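Local coordinates for M152 protein (Murid herpesvirus 1, PDB 4G59) that probably acts as a membrane-bound, MHC class I-like viral immunoevasin that binds host surface proteins and helps infected cells escape immune recognition, at residues V15-D20 with S170-I175; N87-G92 with G132-S137; L237-L242 with T246-V251. All blocks are in the same frame, centred on the assembly; numbering follows the deposited sequence.

Interaction 1 of 3, residues V15-D20 with S170-I175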
ATOM      1  N   VAL B  15      23.574   1.764  14.367  1.00 41.38           N
ATOM      2  CA  VAL B  15      23.187   0.355  14.466  1.00 38.94           C
ATOM      3  C   VAL B  15      23.499  -0.380  13.165  1.00 40.94           C
ATOM      4  O   VAL B  15      23.095   0.047  12.081  1.00 42.02           O
ATOM      5  CB  VAL B  15      21.699   0.188  14.771  1.00 40.99           C
ATOM      6  CG1 VAL B  15      21.356  -1.290  14.896  1.00 33.40           C
ATOM      7  CG2 VAL B  15      21.301   0.953  16.038  1.00 35.76           C
ATOM      8  N   ASP B  16      24.242  -1.472  13.267  1.00 43.23           N
ATOM      9  CA  ASP B  16      24.538  -2.281  12.100  1.00 46.62           C
ATOM     10  C   ASP B  16      23.394  -3.270  11.903  1.00 43.56           C
ATOM     11  O   ASP B  16      23.225  -4.192  12.683  1.00 45.36           O
ATOM     12  CB  ASP B  16      25.854  -3.030  12.297  1.00 46.27           C
ATOM     13  CG  ASP B  16      26.219  -3.900  11.102  1.00 56.32           C
ATOM     14  OD1 ASP B  16      25.796  -3.596   9.954  1.00 54.03           O
ATOM     15  OD2 ASP B  16      26.951  -4.884  11.321  1.00 55.12           O
ATOM     16  N   ILE B  17      22.611  -3.072  10.853  1.00 43.74           N
ATOM     17  CA  ILE B  17      21.425  -3.888  10.620  1.00 48.60           C
ATOM     18  C   ILE B  17      21.672  -5.084   9.710  1.00 44.35           C
ATOM     19  O   ILE B  17      20.737  -5.775   9.344  1.00 51.91           O
ATOM     20  CB  ILE B  17      20.349  -3.058   9.956  1.00 41.81           C
ATOM     21  CG1 ILE B  17      20.908  -2.452   8.671  1.00 36.59           C
ATOM     22  CG2 ILE B  17      19.874  -1.950  10.902  1.00 38.48           C
ATOM     23  CD1 ILE B  17      19.849  -1.950   7.767  1.00 40.37           C
ATOM     24  N   CYS B  18      22.923  -5.326   9.341  1.00 46.61           N
ATOM     25  CA  CYS B  18      23.235  -6.345   8.340  1.00 44.88           C
ATOM     26  C   CYS B  18      23.596  -7.709   8.904  1.00 46.23           C
ATOM     27  O   CYS B  18      23.885  -8.640   8.144  1.00 47.17           O
ATOM     28  CB  CYS B  18      24.344  -5.855   7.419  1.00 46.84           C
ATOM     29  SG  CYS B  18      23.802  -4.519   6.370  1.00 55.24           S
ATOM     30  N   GLN B  19      23.574  -7.838  10.227  1.00 44.85           N
ATOM     31  CA  GLN B  19      23.772  -9.153  10.835  1.00 49.59           C
ATOM     32  C   GLN B  19      22.480  -9.937  10.911  1.00 51.09           C
ATOM     33  O   GLN B  19      21.386  -9.346  10.944  1.00 45.34           O
ATOM     34  CB  GLN B  19      24.362  -9.038  12.237  1.00 51.93           C
ATOM     35  CG  GLN B  19      25.870  -9.091  12.256  1.00 52.23           C
ATOM     36  CD  GLN B  19      26.479  -7.724  12.266  1.00 56.93           C
ATOM     37  OE1 GLN B  19      26.364  -6.993  13.251  1.00 67.30           O
ATOM     38  NE2 GLN B  19      27.126  -7.354  11.165  1.00 56.19           N
ATOM     39  N   ASP B  20      22.618 -11.262  10.964  1.00 53.07           N
ATOM     40  CA  ASP B  20      21.474 -12.172  10.963  1.00 52.64           C
ATOM     41  C   ASP B  20      20.571 -11.831   9.805  1.00 49.11           C
ATOM     42  O   ASP B  20      19.386 -11.559   9.995  1.00 49.93           O
ATOM     43  CB  ASP B  20      20.716 -12.118  12.292  1.00 52.61           C
ATOM     44  CG  ASP B  20      21.510 -12.719  13.424  1.00 59.32           C
ATOM     45  OD1 ASP B  20      22.740 -12.861  13.263  1.00 65.78           O
ATOM     46  OD2 ASP B  20      20.912 -13.052  14.468  1.00 69.49           O
ATOM     47  N   SER B 170      26.133  -7.826   0.767  1.00 38.56           N
ATOM     48  CA  SER B 170      26.727  -6.742  -0.011  1.00 35.01           C
ATOM     49  C   SER B 170      25.725  -5.600  -0.258  1.00 38.88           C
ATOM     50  O   SER B 170      26.071  -4.411  -0.189  1.00 40.62           O
ATOM     51  CB  SER B 170      27.258  -7.322  -1.322  1.00 35.42           C
ATOM     52  OG  SER B 170      27.416  -6.320  -2.304  1.00 46.25           O
ATOM     53  N   PHE B 171      24.475  -5.948  -0.535  1.00 38.58           N
ATOM     54  CA  PHE B 171      23.471  -4.916  -0.757  1.00 37.02           C
ATOM     55  C   PHE B 171      23.166  -4.217   0.550  1.00 36.55           C
ATOM     56  O   PHE B 171      23.017  -2.993   0.593  1.00 38.12           O
ATOM     57  CB  PHE B 171      22.190  -5.517  -1.321  1.00 35.10           C
ATOM     58  CG  PHE B 171      22.328  -6.043  -2.719  1.00 35.43           C
ATOM     59  CD1 PHE B 171      23.397  -5.669  -3.509  1.00 31.49           C
ATOM     60  CD2 PHE B 171      21.376  -6.911  -3.241  1.00 34.83           C
ATOM     61  CE1 PHE B 171      23.513  -6.152  -4.808  1.00 35.63           C
ATOM     62  CE2 PHE B 171      21.480  -7.391  -4.529  1.00 33.95           C
ATOM     63  CZ  PHE B 171      22.545  -7.019  -5.315  1.00 36.39           C
ATOM     64  N   CYS B 172      23.066  -5.002   1.619  1.00 34.24           N
ATOM     65  CA  CYS B 172      22.844  -4.434   2.950  1.00 35.83           C
ATOM     66  C   CYS B 172      23.945  -3.452   3.359  1.00 33.43           C
ATOM     67  O   CYS B 172      23.651  -2.383   3.886  1.00 33.63           O
ATOM     68  CB  CYS B 172      22.699  -5.525   4.013  1.00 37.05           C
ATOM     69  SG  CYS B 172      21.987  -4.922   5.549  1.00 44.48           S
ATOM     70  N   ARG B 173      25.203  -3.832   3.140  1.00 34.97           N
ATOM     71  CA  ARG B 173      26.327  -2.989   3.527  1.00 35.01           C
ATOM     72  C   ARG B 173      26.364  -1.691   2.711  1.00 32.66           C
ATOM     73  O   ARG B 173      26.725  -0.628   3.245  1.00 32.36           O
ATOM     74  CB  ARG B 173      27.653  -3.748   3.376  1.00 37.27           C
ATOM     75  CG  ARG B 173      27.873  -4.978   4.287  1.00 36.80           C
ATOM     76  CD  ARG B 173      29.283  -5.515   3.982  1.00 49.66           C
ATOM     77  NE  ARG B 173      29.655  -6.872   4.413  1.00 49.47           N
ATOM     78  CZ  ARG B 173      29.488  -7.379   5.632  1.00 52.60           C
ATOM     79  NH1 ARG B 173      28.861  -6.697   6.597  1.00 55.00           N
ATOM     80  NH2 ARG B 173      29.917  -8.606   5.876  1.00 54.13           N
ATOM     81  N   LYS B 174      25.985  -1.772   1.433  1.00 30.61           N
ATOM     82  CA  LYS B 174      25.889  -0.577   0.580  1.00 32.94           C
ATOM     83  C   LYS B 174      24.859   0.416   1.145  1.00 32.39           C
ATOM     84  O   LYS B 174      25.104   1.632   1.207  1.00 30.20           O
ATOM     85  CB  LYS B 174      25.550  -0.962  -0.868  1.00 34.25           C
ATOM     86  CG  LYS B 174      25.401   0.211  -1.820  1.00 36.42           C
ATOM     87  CD  LYS B 174      26.738   0.911  -2.046  1.00 36.71           C
ATOM     88  CE  LYS B 174      26.619   1.998  -3.101  1.00 33.54           C
ATOM     89  NZ  LYS B 174      27.947   2.619  -3.384  1.00 34.42           N
ATOM     90  N   ILE B 175      23.736  -0.127   1.617  1.00 33.83           N
ATOM     91  CA  ILE B 175      22.668   0.680   2.216  1.00 33.42           C
ATOM     92  C   ILE B 175      23.124   1.383   3.493  1.00 34.07           C
ATOM     93  O   ILE B 175      22.939   2.604   3.652  1.00 32.56           O
ATOM     94  CB  ILE B 175      21.480  -0.183   2.577  1.00 30.54           C
ATOM     95  CG1 ILE B 175      20.795  -0.729   1.317  1.00 33.23           C
ATOM     96  CG2 ILE B 175      20.497   0.597   3.433  1.00 28.51           C
ATOM     97  CD1 ILE B 175      19.755  -1.893   1.654  1.00 34.00           C
TER

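Interaction 2 of 3, residues N87-G92 with G132-S137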
ATOM      1  N   ASN B  87      -6.593 -24.550  -9.929  1.00 55.98           N
ATOM      2  CA  ASN B  87      -6.956 -25.866  -9.395  1.00 59.67           C
ATOM      3  C   ASN B  87      -7.773 -25.880  -8.098  1.00 60.63           C
ATOM      4  O   ASN B  87      -8.511 -26.828  -7.849  1.00 65.82           O
ATOM      5  CB  ASN B  87      -5.708 -26.731  -9.190  1.00 54.73           C
ATOM      6  CG  ASN B  87      -4.920 -26.940 -10.467  1.00 65.07           C
ATOM      7  OD1 ASN B  87      -5.378 -26.606 -11.559  1.00 74.00           O
ATOM      8  ND2 ASN B  87      -3.724 -27.509 -10.334  1.00 55.44           N
ATOM      9  N   VAL B  88      -7.626 -24.851  -7.266  1.00 58.29           N
ATOM     10  CA  VAL B  88      -8.289 -24.837  -5.967  1.00 57.82           C
ATOM     11  C   VAL B  88      -9.372 -23.772  -5.866  1.00 56.81           C
ATOM     12  O   VAL B  88     -10.494 -24.061  -5.452  1.00 61.41           O
ATOM     13  CB  VAL B  88      -7.287 -24.678  -4.797  1.00 55.84           C
ATOM     14  CG1 VAL B  88      -8.020 -24.712  -3.443  1.00 47.51           C
ATOM     15  CG2 VAL B  88      -6.230 -25.769  -4.854  1.00 47.85           C
ATOM     16  N   PHE B  89      -8.993 -22.517  -6.029  1.00 57.78           N
ATOM     17  CA  PHE B  89      -9.982 -21.452  -5.983  1.00 54.98           C
ATOM     18  C   PHE B  89     -10.911 -21.332  -7.187  1.00 60.27           C
ATOM     19  O   PHE B  89     -12.107 -21.130  -7.046  1.00 60.73           O
ATOM     20  CB  PHE B  89      -9.345 -20.142  -5.553  1.00 48.75           C
ATOM     21  CG  PHE B  89      -9.073 -20.093  -4.087  1.00 50.84           C
ATOM     22  CD1 PHE B  89     -10.036 -19.640  -3.213  1.00 45.81           C
ATOM     23  CD2 PHE B  89      -7.880 -20.553  -3.576  1.00 46.01           C
ATOM     24  CE1 PHE B  89      -9.803 -19.608  -1.870  1.00 46.29           C
ATOM     25  CE2 PHE B  89      -7.648 -20.529  -2.228  1.00 47.78           C
ATOM     26  CZ  PHE B  89      -8.614 -20.056  -1.374  1.00 45.22           C
ATOM     27  N   LYS B  90     -10.327 -21.432  -8.369  1.00 61.03           N
ATOM     28  CA  LYS B  90     -11.055 -21.459  -9.628  1.00 65.40           C
ATOM     29  C   LYS B  90     -11.562 -20.086 -10.010  1.00 58.46           C
ATOM     30  O   LYS B  90     -12.152 -19.904 -11.057  1.00 69.78           O
ATOM     31  CB  LYS B  90     -12.186 -22.475  -9.588  1.00 64.30           C
ATOM     32  CG  LYS B  90     -11.709 -23.878  -9.820  1.00 63.11           C
ATOM     33  CD  LYS B  90     -12.787 -24.877  -9.506  1.00 70.65           C
ATOM     34  CE  LYS B  90     -12.327 -26.279  -9.834  1.00 74.77           C
ATOM     35  NZ  LYS B  90     -11.040 -26.609  -9.178  1.00 69.86           N
ATOM     36  N   ALA B  91     -11.293 -19.116  -9.157  1.00 61.17           N
ATOM     37  CA  ALA B  91     -11.662 -17.738  -9.398  1.00 58.76           C
ATOM     38  C   ALA B  91     -10.389 -17.013  -9.072  1.00 56.94           C
ATOM     39  O   ALA B  91      -9.693 -17.391  -8.142  1.00 55.58           O
ATOM     40  CB  ALA B  91     -12.765 -17.318  -8.483  1.00 56.14           C
ATOM     41  N   GLY B  92     -10.062 -15.986  -9.832  1.00 51.72           N
ATOM     42  CA  GLY B  92      -8.755 -15.369  -9.667  1.00 39.83           C
ATOM     43  C   GLY B  92      -8.765 -14.303  -8.590  1.00 46.02           C
ATOM     44  O   GLY B  92      -8.461 -13.128  -8.854  1.00 43.52           O
ATOM     45  N   GLY B 132      -6.225 -18.708   9.628  1.00 50.94           N
ATOM     46  CA  GLY B 132      -7.458 -18.098   9.163  1.00 50.88           C
ATOM     47  C   GLY B 132      -8.115 -18.796   7.980  1.00 48.88           C
ATOM     48  O   GLY B 132      -7.528 -19.686   7.359  1.00 47.75           O
ATOM     49  N   SER B 133      -9.348 -18.396   7.674  1.00 53.16           N
ATOM     50  CA  SER B 133     -10.044 -18.879   6.482  1.00 49.72           C
ATOM     51  C   SER B 133     -10.482 -17.693   5.625  1.00 49.64           C
ATOM     52  O   SER B 133     -10.872 -16.653   6.159  1.00 50.18           O
ATOM     53  CB  SER B 133     -11.252 -19.744   6.854  1.00 50.37           C
ATOM     54  OG  SER B 133     -11.540 -20.692   5.827  1.00 52.04           O
ATOM     55  N   PRO B 134     -10.389 -17.841   4.295  1.00 45.39           N
ATOM     56  CA  PRO B 134     -10.808 -16.807   3.339  1.00 51.48           C
ATOM     57  C   PRO B 134     -12.331 -16.706   3.225  1.00 57.07           C
ATOM     58  O   PRO B 134     -12.997 -17.725   3.001  1.00 58.04           O
ATOM     59  CB  PRO B 134     -10.208 -17.280   2.004  1.00 49.82           C
ATOM     60  CG  PRO B 134      -9.209 -18.338   2.363  1.00 50.31           C
ATOM     61  CD  PRO B 134      -9.673 -18.949   3.639  1.00 46.16           C
ATOM     62  N   PRO B 135     -12.868 -15.481   3.369  1.00 57.76           N
ATOM     63  CA  PRO B 135     -14.282 -15.096   3.475  1.00 51.27           C
ATOM     64  C   PRO B 135     -15.287 -15.699   2.485  1.00 60.56           C
ATOM     65  O   PRO B 135     -16.409 -16.017   2.892  1.00 66.22           O
ATOM     66  CB  PRO B 135     -14.225 -13.585   3.293  1.00 56.90           C
ATOM     67  CG  PRO B 135     -12.954 -13.215   3.938  1.00 55.93           C
ATOM     68  CD  PRO B 135     -11.987 -14.325   3.615  1.00 53.05           C
ATOM     69  N   TYR B 136     -14.954 -15.815   1.211  1.00 61.64           N
ATOM     70  CA  TYR B 136     -15.957 -16.377   0.309  1.00 56.97           C
ATOM     71  C   TYR B 136     -15.437 -17.641  -0.369  1.00 59.07           C
ATOM     72  O   TYR B 136     -15.338 -17.722  -1.597  1.00 62.17           O
ATOM     73  CB  TYR B 136     -16.464 -15.315  -0.678  1.00 58.82           C
ATOM     74  CG  TYR B 136     -17.464 -14.381  -0.038  1.00 58.31           C
ATOM     75  CD1 TYR B 136     -18.793 -14.384  -0.419  1.00 63.95           C
ATOM     76  CD2 TYR B 136     -17.085 -13.521   0.983  1.00 62.37           C
ATOM     77  CE1 TYR B 136     -19.715 -13.536   0.187  1.00 67.47           C
ATOM     78  CE2 TYR B 136     -17.997 -12.672   1.597  1.00 65.23           C
ATOM     79  CZ  TYR B 136     -19.311 -12.682   1.195  1.00 64.17           C
ATOM     80  OH  TYR B 136     -20.216 -11.839   1.805  1.00 57.89           O
ATOM     81  N   SER B 137     -15.102 -18.628   0.458  1.00 54.36           N
ATOM     82  CA  SER B 137     -14.523 -19.872  -0.031  1.00 62.07           C
ATOM     83  C   SER B 137     -15.217 -21.109   0.552  1.00 65.50           C
ATOM     84  O   SER B 137     -14.584 -21.924   1.236  1.00 61.56           O
ATOM     85  CB  SER B 137     -13.034 -19.906   0.304  1.00 54.59           C
ATOM     86  OG  SER B 137     -12.830 -19.693   1.689  1.00 51.54           O
TER

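Interaction 3 of 3, residues L237-L242 with T246-V251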
ATOM      1  N   LEU B 237      -0.752  15.341   9.294  1.00 34.16           N
ATOM      2  CA  LEU B 237      -1.305  15.743  10.584  1.00 36.77           C
ATOM      3  C   LEU B 237      -2.532  16.623  10.335  1.00 38.46           C
ATOM      4  O   LEU B 237      -2.556  17.464   9.408  1.00 35.03           O
ATOM      5  CB  LEU B 237      -0.250  16.522  11.402  1.00 38.21           C
ATOM      6  CG  LEU B 237      -0.698  17.349  12.618  1.00 39.28           C
ATOM      7  CD1 LEU B 237      -1.106  16.440  13.767  1.00 41.13           C
ATOM      8  CD2 LEU B 237       0.365  18.339  13.091  1.00 41.52           C
ATOM      9  N   ASP B 238      -3.543  16.423  11.161  1.00 36.64           N
ATOM     10  CA  ASP B 238      -4.699  17.277  11.139  1.00 41.33           C
ATOM     11  C   ASP B 238      -4.574  18.102  12.391  1.00 39.83           C
ATOM     12  O   ASP B 238      -4.663  17.585  13.486  1.00 45.41           O
ATOM     13  CB  ASP B 238      -5.974  16.444  11.192  1.00 39.15           C
ATOM     14  CG  ASP B 238      -7.221  17.273  11.002  1.00 41.49           C
ATOM     15  OD1 ASP B 238      -7.145  18.502  11.097  1.00 40.27           O
ATOM     16  OD2 ASP B 238      -8.283  16.690  10.751  1.00 39.91           O
ATOM     17  N   LEU B 239      -4.372  19.395  12.231  1.00 41.85           N
ATOM     18  CA  LEU B 239      -4.314  20.263  13.370  1.00 47.50           C
ATOM     19  C   LEU B 239      -5.707  20.108  13.924  1.00 55.65           C
ATOM     20  O   LEU B 239      -6.639  19.801  13.196  1.00 61.53           O
ATOM     21  CB  LEU B 239      -4.054  21.705  12.955  1.00 36.19           C
ATOM     22  CG  LEU B 239      -2.694  22.008  12.334  1.00 42.16           C
ATOM     23  CD1 LEU B 239      -2.623  23.438  11.887  1.00 29.43           C
ATOM     24  CD2 LEU B 239      -1.577  21.703  13.294  1.00 38.09           C
ATOM     25  N   ARG B 240      -5.858  20.275  15.219  1.00 50.56           N
ATOM     26  CA  ARG B 240      -7.157  20.091  15.828  1.00 60.77           C
ATOM     27  C   ARG B 240      -7.295  18.629  16.163  1.00 57.59           C
ATOM     28  O   ARG B 240      -8.368  18.173  16.516  1.00 64.75           O
ATOM     29  CB  ARG B 240      -8.278  20.358  14.822  1.00 53.26           C
ATOM     30  CG  ARG B 240      -8.713  19.186  13.974  1.00 51.27           C
ATOM     31  CD  ARG B 240     -10.095  19.473  13.388  1.00 54.01           C
ATOM     32  NE  ARG B 240     -10.532  18.495  12.394  1.00 63.71           N
ATOM     33  CZ  ARG B 240     -10.686  18.759  11.101  1.00 61.21           C
ATOM     34  NH1 ARG B 240     -10.443  19.977  10.636  1.00 68.69           N
ATOM     35  NH2 ARG B 240     -11.083  17.808  10.272  1.00 50.77           N
ATOM     36  N   ASP B 241      -6.185  17.910  16.105  1.00 56.73           N
ATOM     37  CA  ASP B 241      -6.124  16.583  16.661  1.00 56.19           C
ATOM     38  C   ASP B 241      -5.144  16.951  17.743  1.00 59.01           C
ATOM     39  O   ASP B 241      -4.889  16.188  18.659  1.00 68.84           O
ATOM     40  CB  ASP B 241      -5.538  15.533  15.729  1.00 51.14           C
ATOM     41  CG  ASP B 241      -6.594  14.814  14.932  1.00 52.46           C
ATOM     42  OD1 ASP B 241      -7.782  15.055  15.181  1.00 60.01           O
ATOM     43  OD2 ASP B 241      -6.246  14.009  14.055  1.00 53.63           O
ATOM     44  N   LEU B 242      -4.603  18.155  17.615  1.00 64.63           N
ATOM     45  CA  LEU B 242      -3.668  18.706  18.584  1.00 73.96           C
ATOM     46  C   LEU B 242      -4.385  19.438  19.723  1.00 84.38           C
ATOM     47  O   LEU B 242      -3.750  19.874  20.689  1.00 91.52           O
ATOM     48  CB  LEU B 242      -2.666  19.641  17.894  1.00 74.62           C
ATOM     49  CG  LEU B 242      -1.623  18.962  16.997  1.00 64.30           C
ATOM     50  CD1 LEU B 242      -0.463  19.884  16.729  1.00 65.53           C
ATOM     51  CD2 LEU B 242      -1.129  17.657  17.616  1.00 61.02           C
ATOM     52  N   THR B 246      -0.409  24.205  18.765  1.00115.69           N
ATOM     53  CA  THR B 246       0.165  24.560  17.479  1.00115.69           C
ATOM     54  C   THR B 246       1.647  24.247  17.547  1.00115.69           C
ATOM     55  O   THR B 246       2.421  24.606  16.656  1.00115.69           O
ATOM     56  CB  THR B 246      -0.021  26.054  17.204  1.00116.51           C
ATOM     57  OG1 THR B 246       0.741  26.432  16.052  1.00111.11           O
ATOM     58  CG2 THR B 246       0.442  26.868  18.409  1.00108.69           C
ATOM     59  N   ASP B 247       2.033  23.589  18.633  1.00 95.79           N
ATOM     60  CA  ASP B 247       3.404  23.147  18.806  1.00 86.63           C
ATOM     61  C   ASP B 247       3.473  21.630  18.673  1.00 78.64           C
ATOM     62  O   ASP B 247       2.929  20.882  19.495  1.00 74.04           O
ATOM     63  CB  ASP B 247       3.960  23.606  20.153  1.00 89.41           C
ATOM     64  CG  ASP B 247       5.391  23.159  20.377  1.00 90.02           C
ATOM     65  OD1 ASP B 247       6.163  23.091  19.392  1.00 81.56           O
ATOM     66  OD2 ASP B 247       5.736  22.872  21.544  1.00 94.21           O
ATOM     67  N   PHE B 248       4.142  21.189  17.615  1.00 66.54           N
ATOM     68  CA  PHE B 248       4.261  19.775  17.304  1.00 62.69           C
ATOM     69  C   PHE B 248       5.604  19.553  16.632  1.00 50.31           C
ATOM     70  O   PHE B 248       6.214  20.487  16.098  1.00 48.52           O
ATOM     71  CB  PHE B 248       3.146  19.359  16.343  1.00 50.66           C
ATOM     72  CG  PHE B 248       3.166  20.115  15.048  1.00 52.11           C
ATOM     73  CD1 PHE B 248       3.888  19.645  13.962  1.00 42.34           C
ATOM     74  CD2 PHE B 248       2.472  21.302  14.920  1.00 55.50           C
ATOM     75  CE1 PHE B 248       3.908  20.341  12.785  1.00 39.74           C
ATOM     76  CE2 PHE B 248       2.490  21.995  13.742  1.00 43.01           C
ATOM     77  CZ  PHE B 248       3.211  21.520  12.678  1.00 40.68           C
ATOM     78  N   ALA B 249       6.071  18.314  16.644  1.00 42.31           N
ATOM     79  CA  ALA B 249       7.231  17.983  15.833  1.00 43.82           C
ATOM     80  C   ALA B 249       7.076  16.601  15.261  1.00 40.53           C
ATOM     81  O   ALA B 249       6.605  15.678  15.940  1.00 40.95           O
ATOM     82  CB  ALA B 249       8.523  18.098  16.631  1.00 44.13           C
ATOM     83  N   PHE B 250       7.457  16.460  13.996  1.00 34.91           N
ATOM     84  CA  PHE B 250       7.484  15.139  13.391  1.00 34.47           C
ATOM     85  C   PHE B 250       8.799  14.502  13.777  1.00 35.35           C
ATOM     86  O   PHE B 250       9.840  15.154  13.720  1.00 33.62           O
ATOM     87  CB  PHE B 250       7.386  15.256  11.873  1.00 29.61           C
ATOM     88  CG  PHE B 250       6.020  15.679  11.386  1.00 28.20           C
ATOM     89  CD1 PHE B 250       5.064  14.733  11.092  1.00 27.25           C
ATOM     90  CD2 PHE B 250       5.705  17.021  11.215  1.00 30.91           C
ATOM     91  CE1 PHE B 250       3.804  15.108  10.638  1.00 33.78           C
ATOM     92  CE2 PHE B 250       4.432  17.413  10.764  1.00 32.92           C
ATOM     93  CZ  PHE B 250       3.485  16.455  10.475  1.00 31.54           C
ATOM     94  N   VAL B 251       8.761  13.240  14.189  1.00 39.45           N
ATOM     95  CA  VAL B 251       9.992  12.496  14.447  1.00 37.50           C
ATOM     96  C   VAL B 251      10.127  11.399  13.406  1.00 34.20           C
ATOM     97  O   VAL B 251       9.200  10.610  13.195  1.00 33.75           O
ATOM     98  CB  VAL B 251      10.043  11.890  15.861  1.00 39.70           C
ATOM     99  CG1 VAL B 251      11.376  11.171  16.082  1.00 38.00           C
ATOM    100  CG2 VAL B 251       9.868  12.978  16.894  1.00 34.86           C
TER

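Interaction 1 of 3, residues V15-D20 with S170-I175
The disulfide between C18 and C172 ties the loop following strand 5-11 to helix 161-178, a long helix of the MHC class I-like fold. Its sulfurs, C18 SG and C172 SG, lie 2.0 Å apart, and the central torsion of -97° is close to the relaxed right angle of an unstrained bridge. The halves leave their backbones differently. C172 turns its SG away from its own backbone N (chi1 -164°), off the helix and toward the loop, whereas C18 keeps its SG beside the backbone N. C18 SG also lies 3.6 Å from R173 N, one residue further along the helix. Next to the bridge, I17 lays its CG1 4.1 Å from C172 SG, an apolar touch on the sulfur. Both cysteines are buried; V176, on the same helix, packs against I17 and C18, and L41 lies against C172. The loop has some internal order: C18 N makes a weak hydrogen bond of 3.4 Å to D16 OD1, in the manner of an Asx turn. R173 reaches along the exposed side of the loop; its NH1 stops 5.4 Å from D16 OD2, too far for a salt bridge, although the opposite charges probably attract. Upstream, V15 pairs by its backbone with T256. No hydrogen bond joins loop and helix here, so across these two segments the linkage is covalent and apolar: a tie that, unlike a salt bridge, is not weakened by water or salt, though it can be opened by reduction.

Interaction 2 of 3, residues N87-G92 with G132-S137
F89, near the end of helix 68-89, has CG turned beside its backbone N (chi1 -76°), which aims the CB-CG axis, and with it CZ, at the loop carrying P134 and S137; chi2 of -88° only sets how the ring is turned about that axis. P134 CG meets the rim of the phenyl group near its plane, 4.2 Å from F89 CZ, and the two side chains run at about a right angle to each other. S137 comes in from an oblique direction, its CB 3.9 Å from F89 CE1. S137 thus presents its methylene carbon to the aromatic ring, while OG is turned back on its own loop: chi1 of 54° sets OG between the backbone N and the carbonyl carbon, facing P134 O. The modelled separation of S137 OG and P134 O is too short to be trusted in detail, but is consistent with a hydrogen bond. None passes between the two segments, and the backbones remain well separated, with 7.7 Å between F89 CA and S137 CA; the aromatic side chain does the bridging. Directly after F89 the chain leaves the helix through K90, whose phi is positive. P135 and Y136 pack on the chain of another protein, as does A91, so this corner borders the interface of the complex. Within the fold, F89 touches V140 of the loop before helix 142-148 and M114 of strand 106-114 in the eight-stranded sheet, and P134 rests on M114 and on I145 of helix 142-148.

Interaction 3 of 3, residues L237-L242 with T246-V251
F248 is the bump and L237, L239 and L242 form the hollow that receives it, in the interior of an immunoglobulin-like beta sandwich in which strand 231-238 belongs to one four-stranded sheet and strand 250-253 to the other. L237 CD2 sits over one face of the F248 ring, 3.8 Å from the centroid and only 11° off the ring normal, a CH-pi contact centred on the ring. L237 can place that methyl there because CG points away from the backbone N (chi1 164°), swinging the branch toward residues 246-251. The root of the same aromatic side chain is covered by L242: its CD1 lies 3.7 Å from F248 CB, and it crosses the ring's side chain at roughly a right angle. L239 CD2 touches obliquely, 4.1 Å from F248 CE2. The CB of F248 already faces the leucines, and chi1 of 60° then places the ring between the backbone N and the carbonyl carbon. A type II turn from D238 to D241, with R240 in the positive-phi position, folds the chain back and sets L242 near the root and L239 further out, along the CD2-CE2 side of the ring. L213 of strand 210-213 touches L237, L242, F248 and F250 and continues the hydrophobic core. At the interface, D238 OD2 forms a salt bridge with a basic side chain of the other protein chain, and R240 also packs on that chain. Beyond F248, a second aromatic follows two residues later: F250 reaches across between the sheets until its CZ stands 3.8 Å from L237 CB.

The three contacts are far apart: the centres of interactions 1 and 2 are 39 Å apart, those of 1 and 3 are 34 Å, and those of 2 and 3 are 43 Å. Interactions 1 and 2 lie on opposite sides of the chain's centre, at two helices of the MHC-like platform, and interaction 2 falls between the segments of interaction 1 in sequence. Interaction 3 follows in the immunoglobulin-like part, about 14 Å from interaction 1 at nearest atoms. Interactions 2 and 3 border the other protein chain; interaction 1 does not. The I17 and F250 side chains are about 10 and 12 Å from a covalently attached N-acetylglucosamine, and neither contact lines a binding pocket for it.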